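Local coordinates for probable sugar ABC transporter, sugar-binding protein (Streptococcus pneumoniae, PDB 2W7Y) that binds blood-group A trisaccharide as the solute-binding protein of a probable sugar ABC transporter, and so presumably delivers host glycans for uptake, at residues D183-T186 with Q187-S191. Numbering follows the deposited sequence.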
ATOM      1  N   ASP A 183     -16.485 -12.027 -13.053  1.00 23.18           N
ATOM      2  CA  ASP A 183     -17.937 -11.960 -13.217  1.00 23.09           C
ATOM      3  C   ASP A 183     -18.709 -12.233 -11.920  1.00 23.12           C
ATOM      4  O   ASP A 183     -19.752 -11.623 -11.687  1.00 23.13           O
ATOM      5  CB  ASP A 183     -18.396 -12.892 -14.346  1.00 23.22           C
ATOM      6  CG  ASP A 183     -17.999 -12.380 -15.738  1.00 23.54           C
ATOM      7  OD1 ASP A 183     -18.143 -13.141 -16.715  1.00 23.63           O
ATOM      8  OD2 ASP A 183     -17.551 -11.218 -15.865  1.00 23.78           O
ATOM      9  N   ASP A 184     -18.189 -13.127 -11.077  1.00 23.04           N
ATOM     10  CA  ASP A 184     -18.759 -13.370  -9.743  1.00 23.04           C
ATOM     11  C   ASP A 184     -18.734 -12.111  -8.878  1.00 23.05           C
ATOM     12  O   ASP A 184     -19.692 -11.825  -8.154  1.00 23.06           O
ATOM     13  CB  ASP A 184     -18.006 -14.491  -9.014  1.00 23.06           C
ATOM     14  CG  ASP A 184     -18.232 -15.865  -9.630  1.00 23.21           C
ATOM     15  OD1 ASP A 184     -19.299 -16.109 -10.236  1.00 23.45           O
ATOM     16  OD2 ASP A 184     -17.331 -16.715  -9.481  1.00 23.54           O
ATOM     17  N   PHE A 185     -17.623 -11.379  -8.946  1.00 22.97           N
ATOM     18  CA  PHE A 185     -17.445 -10.126  -8.217  1.00 22.91           C
ATOM     19  C   PHE A 185     -18.423  -9.048  -8.689  1.00 22.91           C
ATOM     20  O   PHE A 185     -19.058  -8.388  -7.870  1.00 22.96           O
ATOM     21  CB  PHE A 185     -15.993  -9.649  -8.346  1.00 22.84           C
ATOM     22  CG  PHE A 185     -15.787  -8.191  -8.012  1.00 22.93           C
ATOM     23  CD1 PHE A 185     -15.941  -7.728  -6.707  1.00 22.27           C
ATOM     24  CD2 PHE A 185     -15.420  -7.285  -9.004  1.00 22.88           C
ATOM     25  CE1 PHE A 185     -15.749  -6.394  -6.397  1.00 22.17           C
ATOM     26  CE2 PHE A 185     -15.220  -5.937  -8.700  1.00 22.93           C
ATOM     27  CZ  PHE A 185     -15.386  -5.493  -7.397  1.00 22.76           C
ATOM     28  N   THR A 186     -18.536  -8.882 -10.007  1.00 22.92           N
ATOM     29  CA  THR A 186     -19.431  -7.891 -10.605  1.00 22.92           C
ATOM     30  C   THR A 186     -20.902  -8.226 -10.378  1.00 22.86           C
ATOM     31  O   THR A 186     -21.725  -7.326 -10.229  1.00 23.02           O
ATOM     32  CB  THR A 186     -19.185  -7.726 -12.124  1.00 23.01           C
ATOM     33  OG1 THR A 186     -19.465  -8.960 -12.797  1.00 22.99           O
ATOM     34  CG2 THR A 186     -17.745  -7.297 -12.401  1.00 22.71           C
ATOM     35  N   GLN A 187     -21.225  -9.519 -10.369  1.00 22.77           N
ATOM     36  CA  GLN A 187     -22.586  -9.984 -10.073  1.00 22.83           C
ATOM     37  C   GLN A 187     -22.946  -9.779  -8.600  1.00 22.77           C
ATOM     38  O   GLN A 187     -24.092  -9.478  -8.271  1.00 22.69           O
ATOM     39  CB  GLN A 187     -22.776 -11.448 -10.494  1.00 22.73           C
ATOM     40  CG  GLN A 187     -22.811 -11.637 -12.011  1.00 22.93           C
ATOM     41  CD  GLN A 187     -22.542 -13.061 -12.474  1.00 23.34           C
ATOM     42  OE1 GLN A 187     -22.036 -13.276 -13.579  1.00 23.36           O
ATOM     43  NE2 GLN A 187     -22.887 -14.038 -11.643  1.00 23.46           N
ATOM     44  N   ALA A 188     -21.951  -9.927  -7.725  1.00 22.90           N
ATOM     45  CA  ALA A 188     -22.109  -9.649  -6.298  1.00 23.00           C
ATOM     46  C   ALA A 188     -22.332  -8.158  -6.068  1.00 23.04           C
ATOM     47  O   ALA A 188     -23.180  -7.759  -5.267  1.00 22.83           O
ATOM     48  CB  ALA A 188     -20.892 -10.136  -5.523  1.00 23.02           C
HETATM   49  N   MSE A 189     -21.565  -7.346  -6.791  1.00 23.21           N
HETATM   50  CA  MSE A 189     -21.683  -5.891  -6.745  1.00 23.48           C
HETATM   51  C   MSE A 189     -23.026  -5.390  -7.264  1.00 23.29           C
HETATM   52  O   MSE A 189     -23.617  -4.486  -6.678  1.00 23.30           O
HETATM   53  CB  MSE A 189     -20.534  -5.244  -7.520  1.00 23.68           C
HETATM   54  CG  MSE A 189     -19.561  -4.425  -6.678  1.00 24.60           C
HETATM   55 SE   MSE A 189     -18.914  -5.214  -5.008  1.00 27.19          SE
HETATM   56  CE  MSE A 189     -20.258  -4.604  -3.752  1.00 25.75           C
ATOM     57  N   ALA A 190     -23.498  -5.984  -8.358  1.00 23.26           N
ATOM     58  CA  ALA A 190     -24.814  -5.671  -8.920  1.00 23.22           C
ATOM     59  C   ALA A 190     -25.950  -5.975  -7.932  1.00 23.15           C
ATOM     60  O   ALA A 190     -26.859  -5.163  -7.761  1.00 23.23           O
ATOM     61  CB  ALA A 190     -25.022  -6.412 -10.235  1.00 23.09           C
ATOM     62  N   SER A 191     -25.877  -7.134  -7.276  1.00 23.24           N
ATOM     63  CA  SER A 191     -26.846  -7.542  -6.250  1.00 23.36           C
ATOM     64  C   SER A 191     -26.949  -6.555  -5.092  1.00 23.31           C
ATOM     65  O   SER A 191     -28.045  -6.279  -4.601  1.00 23.45           O
ATOM     66  CB  SER A 191     -26.485  -8.919  -5.690  1.00 23.29           C
ATOM     67  OG  SER A 191     -26.450  -9.893  -6.714  1.00 23.81           O
TER
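Phe185 and Met189, a selenomethionine here, form an i to i+4 Met-aromatic contact on the inward side of helix 182-193, a peripheral helix of the solute-binding fold; the contact's centre lies about 25 Å from the centre of the chain. The selenium SE of Met189 lies 3.7 Å from CE1 of Phe185. Its direction from the ring centroid is 49° off the ring normal, an oblique approach. CG of Phe185 stands anti to the backbone N (chi1 162°), and the bend at chi2 of Met189 brings SE to the CE1 corner of the ring; chi3 then turns only the terminal methyl. Trp179 packs edge-to-face with the Phe185 ring, while Phe201 of strand 199-201 and Glu249 of helix 237-252 touch both Phe185 and Met189.

The spacing is set by the alpha-helical ladder: Met189 N donates to Phe185 O at 2.9 Å with an N-H...O angle of 155°, and the N of Gln187, Ala188 and Ala190 bonds in the same way to the O of Asp183, Asp184 and Thr186, respectively. On the exposed side the Gln187 side chain, extended beyond CG, runs back along the helix past Asp183 O, leaving its OE1 3.7 Å from CB of Asp183. One turn on, the Ser191 hydroxyl OG donates to Gln187 O at 2.9 Å; Ser191 N bonds the same oxygen from the opposite face of its carbonyl plane.

The chemistry thus divides by side: a polarisable selenium and an aromatic ring meet in a buried contact where dispersion presumably dominates, whereas the exposed Gln187 and partly exposed Ser191 present polar groups, with Gln187 O gripped by two donors from one residue.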